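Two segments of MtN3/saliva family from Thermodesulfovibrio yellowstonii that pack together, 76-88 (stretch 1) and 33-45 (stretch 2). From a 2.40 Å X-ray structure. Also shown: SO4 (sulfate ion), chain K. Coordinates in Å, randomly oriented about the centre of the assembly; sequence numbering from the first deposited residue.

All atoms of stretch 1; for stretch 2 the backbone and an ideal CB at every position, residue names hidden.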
ATOM      1  N   LEU C  76      -3.565  10.229   2.644  1.00 19.43           N
ATOM      2  CA  LEU C  76      -2.340  10.437   1.892  1.00 21.44           C
ATOM      3  C   LEU C  76      -2.500   9.984   0.438  1.00 21.59           C
ATOM      4  O   LEU C  76      -2.023  10.642  -0.491  1.00 16.75           O
ATOM      5  CB  LEU C  76      -1.182   9.701   2.582  1.00 18.64           C
ATOM      6  CG  LEU C  76      -0.821  10.214   3.985  1.00 20.13           C
ATOM      7  CD1 LEU C  76       0.239   9.340   4.614  1.00 16.84           C
ATOM      8  CD2 LEU C  76      -0.377  11.683   3.984  1.00 18.13           C
ATOM      9  N   ILE C  77      -3.220   8.882   0.243  1.00 20.66           N
ATOM     10  CA  ILE C  77      -3.445   8.362  -1.101  1.00 24.82           C
ATOM     11  C   ILE C  77      -4.287   9.323  -1.900  1.00 30.28           C
ATOM     12  O   ILE C  77      -4.007   9.579  -3.072  1.00 31.90           O
ATOM     13  CB  ILE C  77      -4.098   6.986  -1.078  1.00 16.17           C
ATOM     14  CG1 ILE C  77      -3.008   5.933  -0.922  1.00 16.41           C
ATOM     15  CG2 ILE C  77      -4.832   6.705  -2.369  1.00 16.20           C
ATOM     16  CD1 ILE C  77      -3.540   4.529  -0.878  1.00 18.18           C
ATOM     17  N   PHE C  78      -5.291   9.898  -1.248  1.00 26.50           N
ATOM     18  CA  PHE C  78      -6.086  10.909  -1.904  1.00 21.33           C
ATOM     19  C   PHE C  78      -5.221  12.091  -2.359  1.00 21.65           C
ATOM     20  O   PHE C  78      -5.451  12.631  -3.441  1.00 19.84           O
ATOM     21  CB  PHE C  78      -7.201  11.405  -1.009  1.00 18.22           C
ATOM     22  CG  PHE C  78      -7.878  12.604  -1.551  1.00 18.47           C
ATOM     23  CD1 PHE C  78      -8.794  12.479  -2.583  1.00 15.90           C
ATOM     24  CD2 PHE C  78      -7.583  13.856  -1.062  1.00 18.74           C
ATOM     25  CE1 PHE C  78      -9.411  13.587  -3.105  1.00 20.00           C
ATOM     26  CE2 PHE C  78      -8.199  14.978  -1.584  1.00 22.94           C
ATOM     27  CZ  PHE C  78      -9.112  14.838  -2.607  1.00 22.22           C
ATOM     28  N   LEU C  79      -4.253  12.518  -1.555  1.00 16.56           N
ATOM     29  CA  LEU C  79      -3.381  13.595  -2.030  1.00 21.14           C
ATOM     30  C   LEU C  79      -2.754  13.240  -3.344  1.00 17.41           C
ATOM     31  O   LEU C  79      -2.756  14.037  -4.269  1.00 27.60           O
ATOM     32  CB  LEU C  79      -2.253  13.925  -1.051  1.00 20.14           C
ATOM     33  CG  LEU C  79      -2.472  15.074  -0.092  1.00 27.76           C
ATOM     34  CD1 LEU C  79      -3.670  14.794   0.776  1.00 35.31           C
ATOM     35  CD2 LEU C  79      -1.221  15.229   0.727  1.00 29.06           C
ATOM     36  N   ILE C  80      -2.227  12.022  -3.405  1.00 23.89           N
ATOM     37  CA  ILE C  80      -1.523  11.536  -4.571  1.00 17.82           C
ATOM     38  C   ILE C  80      -2.444  11.501  -5.772  1.00 17.88           C
ATOM     39  O   ILE C  80      -2.049  11.932  -6.855  1.00 18.38           O
ATOM     40  CB  ILE C  80      -0.915  10.145  -4.311  1.00 17.79           C
ATOM     41  CG1 ILE C  80       0.248  10.290  -3.323  1.00 22.95           C
ATOM     42  CG2 ILE C  80      -0.424   9.521  -5.593  1.00 18.23           C
ATOM     43  CD1 ILE C  80       0.708   8.985  -2.715  1.00 17.85           C
ATOM     44  N   ILE C  81      -3.665  11.006  -5.583  1.00 17.43           N
ATOM     45  CA  ILE C  81      -4.647  10.982  -6.671  1.00 30.96           C
ATOM     46  C   ILE C  81      -4.928  12.408  -7.181  1.00 30.46           C
ATOM     47  O   ILE C  81      -4.972  12.659  -8.388  1.00 29.14           O
ATOM     48  CB  ILE C  81      -5.969  10.316  -6.224  1.00 19.80           C
ATOM     49  CG1 ILE C  81      -5.733   8.837  -5.917  1.00 16.82           C
ATOM     50  CG2 ILE C  81      -7.049  10.473  -7.289  1.00 17.07           C
ATOM     51  CD1 ILE C  81      -6.968   8.104  -5.406  1.00 16.40           C
ATOM     52  N   PHE C  82      -5.092  13.336  -6.244  1.00 24.83           N
ATOM     53  CA  PHE C  82      -5.357  14.739  -6.552  1.00 17.88           C
ATOM     54  C   PHE C  82      -4.209  15.387  -7.367  1.00 31.77           C
ATOM     55  O   PHE C  82      -4.462  16.165  -8.289  1.00 25.54           O
ATOM     56  CB  PHE C  82      -5.633  15.495  -5.255  1.00 23.96           C
ATOM     57  CG  PHE C  82      -5.924  16.941  -5.445  1.00 25.68           C
ATOM     58  CD1 PHE C  82      -4.904  17.874  -5.516  1.00 28.83           C
ATOM     59  CD2 PHE C  82      -7.229  17.374  -5.534  1.00 24.32           C
ATOM     60  CE1 PHE C  82      -5.180  19.214  -5.679  1.00 30.69           C
ATOM     61  CE2 PHE C  82      -7.509  18.711  -5.707  1.00 29.04           C
ATOM     62  CZ  PHE C  82      -6.477  19.631  -5.784  1.00 18.62           C
ATOM     63  N   MET C  83      -2.958  15.094  -7.008  1.00 18.74           N
ATOM     64  CA  MET C  83      -1.812  15.621  -7.745  1.00 19.46           C
ATOM     65  C   MET C  83      -1.571  14.931  -9.093  1.00 26.40           C
ATOM     66  O   MET C  83      -1.066  15.553 -10.042  1.00 21.17           O
ATOM     67  CB  MET C  83      -0.543  15.547  -6.898  1.00 37.81           C
ATOM     68  CG  MET C  83      -0.375  16.705  -5.931  1.00 42.15           C
ATOM     69  SD  MET C  83       1.188  16.616  -5.046  1.00 37.39           S
ATOM     70  CE  MET C  83       0.955  15.090  -4.114  1.00 22.20           C
ATOM     71  N   LYS C  84      -1.912  13.649  -9.174  1.00 24.79           N
ATOM     72  CA  LYS C  84      -1.895  12.953 -10.453  1.00 27.40           C
ATOM     73  C   LYS C  84      -2.858  13.648 -11.431  1.00 32.03           C
ATOM     74  O   LYS C  84      -2.498  13.915 -12.579  1.00 28.01           O
ATOM     75  CB  LYS C  84      -2.258  11.484 -10.270  1.00 23.51           C
ATOM     76  CG  LYS C  84      -2.389  10.692 -11.564  1.00 24.53           C
ATOM     77  CD  LYS C  84      -1.046  10.409 -12.226  1.00 28.83           C
ATOM     78  CE  LYS C  84      -1.218   9.428 -13.387  1.00 20.87           C
ATOM     79  NZ  LYS C  84      -0.174   9.583 -14.420  1.00 21.78           N
ATOM     80  N   ILE C  85      -4.062  13.982 -10.963  1.00 33.06           N
ATOM     81  CA  ILE C  85      -5.030  14.696 -11.800  1.00 29.52           C
ATOM     82  C   ILE C  85      -4.632  16.152 -12.064  1.00 31.01           C
ATOM     83  O   ILE C  85      -4.761  16.634 -13.188  1.00 35.58           O
ATOM     84  CB  ILE C  85      -6.436  14.684 -11.167  1.00 28.01           C
ATOM     85  CG1 ILE C  85      -6.924  13.247 -10.993  1.00 23.98           C
ATOM     86  CG2 ILE C  85      -7.433  15.426 -12.044  1.00 33.97           C
ATOM     87  CD1 ILE C  85      -8.172  13.131 -10.178  1.00 18.20           C
ATOM     88  N   ARG C  86      -4.104  16.834 -11.049  1.00 30.96           N
ATOM     89  CA  ARG C  86      -3.667  18.227 -11.192  1.00 29.98           C
ATOM     90  C   ARG C  86      -2.506  18.429 -12.149  1.00 35.85           C
ATOM     91  O   ARG C  86      -2.517  19.382 -12.917  1.00 40.64           O
ATOM     92  CB  ARG C  86      -3.286  18.819  -9.836  1.00 36.08           C
ATOM     93  CG  ARG C  86      -2.560  20.160  -9.931  1.00 42.12           C
ATOM     94  CD  ARG C  86      -2.413  20.837  -8.571  1.00 48.76           C
ATOM     95  NE  ARG C  86      -1.564  22.026  -8.647  1.00 55.57           N
ATOM     96  CZ  ARG C  86      -1.974  23.251  -8.959  1.00 58.73           C
ATOM     97  NH1 ARG C  86      -3.245  23.474  -9.246  1.00 65.86           N
ATOM     98  NH2 ARG C  86      -1.101  24.254  -8.987  1.00 53.88           N
ATOM     99  N   TYR C  87      -1.524  17.532 -12.133  1.00 35.53           N
ATOM    100  CA  TYR C  87      -0.334  17.712 -12.959  1.00 30.02           C
ATOM    101  C   TYR C  87      -0.410  16.973 -14.273  1.00 31.99           C
ATOM    102  O   TYR C  87       0.472  17.104 -15.116  1.00 43.78           O
ATOM    103  CB  TYR C  87       0.916  17.290 -12.184  1.00 36.15           C
ATOM    104  CG  TYR C  87       1.141  18.125 -10.942  1.00 39.23           C
ATOM    105  CD1 TYR C  87       1.015  19.510 -10.991  1.00 39.13           C
ATOM    106  CD2 TYR C  87       1.425  17.535  -9.717  1.00 39.45           C
ATOM    107  CE1 TYR C  87       1.206  20.290  -9.865  1.00 42.33           C
ATOM    108  CE2 TYR C  87       1.605  18.311  -8.571  1.00 39.68           C
ATOM    109  CZ  TYR C  87       1.497  19.686  -8.656  1.00 45.32           C
ATOM    110  OH  TYR C  87       1.685  20.461  -7.535  1.00 49.56           O
ATOM    111  N   GLY C  88      -1.484  16.225 -14.467  1.00 22.75           N
ATOM    112  CA  GLY C  88      -1.745  15.628 -15.756  1.00 23.20           C
ATOM    113  C   GLY C  88      -2.028  16.701 -16.789  1.00 44.36           C
ATOM    114  O   GLY C  88      -1.739  16.525 -17.973  1.00 57.66           O
ATOM    115  N   UNK C  33       8.372  17.930  -8.242  1.00 30.19           N
ATOM    116  CA  UNK C  33       8.630  17.932  -9.684  1.00 30.12           C
ATOM    117  C   UNK C  33       7.408  18.308 -10.513  1.00 34.96           C
ATOM    118  O   UNK C  33       7.526  18.543 -11.713  1.00 33.05           O
ATOM    119  CB  UNK C  33       9.131  16.554 -10.121  1.00 30.12           C
ATOM    120  N   UNK C  34       6.237  18.357  -9.882  1.00 36.17           N
ATOM    121  CA  UNK C  34       5.003  18.719 -10.584  1.00 37.72           C
ATOM    122  C   UNK C  34       4.703  17.786 -11.769  1.00 41.28           C
ATOM    123  O   UNK C  34       4.103  18.194 -12.762  1.00 51.46           O
ATOM    124  CB  UNK C  34       5.096  20.164 -11.078  1.00 37.72           C
ATOM    125  N   UNK C  35       5.136  16.536 -11.674  1.00 35.85           N
ATOM    126  CA  UNK C  35       4.883  15.575 -12.739  1.00 38.67           C
ATOM    127  C   UNK C  35       4.613  14.192 -12.160  1.00 39.76           C
ATOM    128  O   UNK C  35       5.235  13.799 -11.180  1.00 44.84           O
ATOM    129  CB  UNK C  35       6.066  15.524 -13.708  1.00 38.67           C
ATOM    130  N   UNK C  36       3.674  13.461 -12.746  1.00 32.90           N
ATOM    131  CA  UNK C  36       3.364  12.130 -12.248  1.00 35.13           C
ATOM    132  C   UNK C  36       3.018  11.210 -13.414  1.00 29.17           C
ATOM    133  O   UNK C  36       2.290  10.236 -13.264  1.00 28.76           O
ATOM    134  CB  UNK C  36       2.213  12.182 -11.241  1.00 35.13           C
ATOM    135  N   UNK C  37       3.578  11.511 -14.572  1.00 23.77           N
ATOM    136  CA  UNK C  37       3.270  10.753 -15.773  1.00 28.94           C
ATOM    137  C   UNK C  37       3.470   9.267 -15.555  1.00 29.59           C
ATOM    138  O   UNK C  37       2.610   8.479 -15.924  1.00 31.54           O
ATOM    139  CB  UNK C  37       4.133  11.232 -16.942  1.00 28.94           C
ATOM    140  N   UNK C  38       4.585   8.895 -14.929  1.00 30.12           N
ATOM    141  CA  UNK C  38       4.965   7.490 -14.784  1.00 27.98           C
ATOM    142  C   UNK C  38       4.247   6.782 -13.633  1.00 28.06           C
ATOM    143  O   UNK C  38       4.243   5.560 -13.565  1.00 26.19           O
ATOM    144  CB  UNK C  38       6.477   7.389 -14.576  1.00 27.98           C
ATOM    145  N   UNK C  39       3.643   7.553 -12.740  1.00 22.30           N
ATOM    146  CA  UNK C  39       2.920   7.010 -11.592  1.00 27.50           C
ATOM    147  C   UNK C  39       1.604   6.374 -12.033  1.00 28.77           C
ATOM    148  O   UNK C  39       0.910   6.929 -12.883  1.00 27.86           O
ATOM    149  CB  UNK C  39       2.657   8.106 -10.558  1.00 27.50           C
ATOM    150  N   UNK C  40       1.245   5.223 -11.475  1.00 20.59           N
ATOM    151  CA  UNK C  40       0.033   4.551 -11.938  1.00 25.12           C
ATOM    152  C   UNK C  40      -1.203   4.986 -11.187  1.00 24.60           C
ATOM    153  O   UNK C  40      -1.317   4.771  -9.990  1.00 33.53           O
ATOM    154  CB  UNK C  40       0.193   3.035 -11.813  1.00 25.12           C
ATOM    155  N   UNK C  41      -2.153   5.565 -11.905  1.00 27.29           N
ATOM    156  CA  UNK C  41      -3.384   6.021 -11.284  1.00 26.93           C
ATOM    157  C   UNK C  41      -4.240   4.831 -10.870  1.00 25.53           C
ATOM    158  O   UNK C  41      -4.869   4.843  -9.808  1.00 18.01           O
ATOM    159  CB  UNK C  41      -4.160   6.935 -12.235  1.00 26.93           C
ATOM    160  N   UNK C  42      -4.248   3.792 -11.701  1.00 18.85           N
ATOM    161  CA  UNK C  42      -5.054   2.605 -11.402  1.00 18.55           C
ATOM    162  C   UNK C  42      -4.683   2.038 -10.052  1.00 20.89           C
ATOM    163  O   UNK C  42      -5.555   1.733  -9.241  1.00 31.12           O
ATOM    164  CB  UNK C  42      -4.877   1.539 -12.485  1.00 18.55           C
ATOM    165  N   UNK C  43      -3.383   1.910  -9.818  1.00 18.48           N
ATOM    166  CA  UNK C  43      -2.872   1.384  -8.567  1.00 18.27           C
ATOM    167  C   UNK C  43      -3.445   2.143  -7.377  1.00 19.85           C
ATOM    168  O   UNK C  43      -3.884   1.535  -6.399  1.00 20.21           O
ATOM    169  CB  UNK C  43      -1.343   1.447  -8.550  1.00 18.27           C
ATOM    170  N   UNK C  44      -3.440   3.468  -7.446  1.00 19.35           N
ATOM    171  CA  UNK C  44      -3.889   4.228  -6.290  1.00 17.24           C
ATOM    172  C   UNK C  44      -5.409   4.253  -6.194  1.00 16.86           C
ATOM    173  O   UNK C  44      -5.957   4.269  -5.087  1.00 19.80           O
ATOM    174  CB  UNK C  44      -3.344   5.656  -6.352  1.00 17.24           C
ATOM    175  N   UNK C  45      -6.092   4.213  -7.336  1.00 17.00           N
ATOM    176  CA  UNK C  45      -7.544   4.135  -7.319  1.00 21.58           C
ATOM    177  C   UNK C  45      -7.998   2.915  -6.549  1.00 20.82           C
ATOM    178  O   UNK C  45      -8.755   3.007  -5.592  1.00 23.41           O
ATOM    179  CB  UNK C  45      -8.103   4.103  -8.743  1.00 21.58           C
TER
HETATM  180  S   SO4 K 101      -2.697   4.696 -15.333  1.00 64.96           S
HETATM  181  O1  SO4 K 101      -1.951   5.670 -14.538  1.00 63.53           O
HETATM  182  O2  SO4 K 101      -2.531   5.031 -16.750  1.00 66.38           O
HETATM  183  O3  SO4 K 101      -4.112   4.758 -14.987  1.00 67.10           O
HETATM  184  O4  SO4 K 101      -2.211   3.344 -15.039  1.00 60.29           O

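Position 33 has nothing of stretch 1 within 5.5 Å of its CB, so many residues would suit. It is T33, whose OG1 accepts a weak hydrogen bond from the backbone N of position 35.

Position 34 has positive phi (58°), which favours glycine, asparagine or aspartate but does not exclude others. Its CB is 4.1 Å from Y87 CE1. The Y87 hydroxyl could meet a long polar side chain. It is K34. Its CA sits 3.8 Å from the centroid of the Y87 ring, over the face, and its NZ donates to Y87 OH at 2.9 Å.

Position 35 is extended and its CB points away from stretch 1. Small or polar residues would suit. It is S35.

Position 36 points toward stretch 1, with its CB 3.8 Å from K84 CD. The close backbones favour a small side chain. It is A36. Its methyl packs on the lysine, while K84 NZ donates to A36 O at 2.8 Å. A36 O also accepts from the backbone N of position 39 at 3.1 Å, closing a type I turn.

Positions 37 and 38 occupy the middle of that turn and point away, so polar residues fit. They are R37 and D38.

Position 39 points toward the K84 chain, its CB 4.7 Å from K84 CD. A modest apolar residue would suit. It is V39. K84 NZ makes a weak hydrogen bond to V39 O at 3.3 Å.

Position 40 points away and precedes a helix. Serine, threonine, aspartate or asparagine could cap it. It is S40, whose OG accepts from the backbone N of position 43 at 3.2 Å.

Position 41 points sideways, its CB 4.0 Å from K84 CE. The aliphatic parts of I81 and K84 invite leucine, isoleucine or methionine. It is L41, with CD1 3.7 Å from K84 CG and 4.2 Å from I81 CG2. L41 N donates to SO4 O1 at 2.6 Å.

Positions 42 and 43 are out of reach, so stretch 1 sets little limit. They are A42 and M43.

Position 44 points toward I77, I80 and I81, its CB 4.0 Å from I81 CG1. Leucine, methionine or phenylalanine would suit. It is F44. I80 CG2 lies over one ring face, 3.8 Å from the F44 ring centroid, and I77 CG1 meets the edge, 3.9 Å from F44 CD1.

Position 45 points away, leaving a wide choice. It is I45.

Stretch 2 (33-45) TKSARDVSLAMFI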
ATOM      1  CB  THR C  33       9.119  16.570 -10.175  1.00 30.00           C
ATOM      2  OG1 THR C  33       8.057  15.609 -10.068  1.00 31.13           O
ATOM      3  CG2 THR C  33      10.321  16.115  -9.362  1.00 27.99           C
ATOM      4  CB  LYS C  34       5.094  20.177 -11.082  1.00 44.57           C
ATOM      5  CG  LYS C  34       5.538  21.190 -10.021  1.00 44.56           C
ATOM      6  CD  LYS C  34       4.379  21.508  -9.097  1.00 50.23           C
ATOM      7  CE  LYS C  34       4.786  22.427  -7.959  1.00 54.69           C
ATOM      8  NZ  LYS C  34       3.692  22.480  -6.949  1.00 57.04           N
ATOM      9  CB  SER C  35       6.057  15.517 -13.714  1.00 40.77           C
ATOM     10  OG  SER C  35       7.145  14.834 -13.132  1.00 43.83           O
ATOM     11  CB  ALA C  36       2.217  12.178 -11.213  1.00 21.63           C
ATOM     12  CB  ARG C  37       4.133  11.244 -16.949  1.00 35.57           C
ATOM     13  CG  ARG C  37       4.360  10.202 -18.053  1.00 47.33           C
ATOM     14  CD  ARG C  37       4.313  10.724 -19.503  1.00 62.02           C
ATOM     15  NE  ARG C  37       2.979  11.124 -19.965  1.00 65.69           N
ATOM     16  CZ  ARG C  37       2.733  11.701 -21.142  1.00 57.85           C
ATOM     17  NH1 ARG C  37       3.730  11.969 -21.983  1.00 49.83           N
ATOM     18  NH2 ARG C  37       1.488  12.010 -21.484  1.00 55.71           N
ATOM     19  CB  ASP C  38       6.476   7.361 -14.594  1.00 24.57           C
ATOM     20  CG  ASP C  38       7.258   7.995 -15.729  1.00 40.33           C
ATOM     21  OD1 ASP C  38       6.882   7.774 -16.897  1.00 37.95           O
ATOM     22  OD2 ASP C  38       8.241   8.721 -15.454  1.00 37.94           O
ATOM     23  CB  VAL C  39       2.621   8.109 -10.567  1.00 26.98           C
ATOM     24  CG1 VAL C  39       1.925   7.520  -9.382  1.00 30.42           C
ATOM     25  CG2 VAL C  39       3.906   8.790 -10.125  1.00 21.39           C
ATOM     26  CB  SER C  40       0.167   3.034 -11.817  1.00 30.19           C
ATOM     27  OG  SER C  40      -1.087   2.415 -12.045  1.00 23.88           O
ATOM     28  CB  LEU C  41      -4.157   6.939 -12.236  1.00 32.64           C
ATOM     29  CG  LEU C  41      -5.435   7.595 -11.702  1.00 38.32           C
ATOM     30  CD1 LEU C  41      -5.140   8.494 -10.514  1.00 36.80           C
ATOM     31  CD2 LEU C  41      -6.167   8.364 -12.803  1.00 39.47           C
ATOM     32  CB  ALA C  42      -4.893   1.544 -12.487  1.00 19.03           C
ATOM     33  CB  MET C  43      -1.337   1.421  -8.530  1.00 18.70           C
ATOM     34  CG  MET C  43      -0.796   1.114  -7.145  1.00 18.50           C
ATOM     35  SD  MET C  43       0.978   1.267  -6.948  1.00 38.34           S
ATOM     36  CE  MET C  43       1.087   1.332  -5.159  1.00 61.01           C
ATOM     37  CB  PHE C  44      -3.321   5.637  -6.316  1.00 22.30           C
ATOM     38  CG  PHE C  44      -1.883   5.697  -5.895  1.00 26.58           C
ATOM     39  CD1 PHE C  44      -1.539   5.583  -4.562  1.00 24.05           C
ATOM     40  CD2 PHE C  44      -0.873   5.819  -6.836  1.00 32.07           C
ATOM     41  CE1 PHE C  44      -0.220   5.611  -4.174  1.00 23.33           C
ATOM     42  CE2 PHE C  44       0.451   5.852  -6.453  1.00 30.78           C
ATOM     43  CZ  PHE C  44       0.779   5.748  -5.118  1.00 27.32           C
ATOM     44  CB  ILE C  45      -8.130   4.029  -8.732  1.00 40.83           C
ATOM     45  CG1 ILE C  45      -7.995   5.334  -9.507  1.00 37.74           C
ATOM     46  CG2 ILE C  45      -9.598   3.701  -8.664  1.00 44.96           C
ATOM     47  CD1 ILE C  45      -8.535   5.188 -10.941  1.00 28.73           C
TER
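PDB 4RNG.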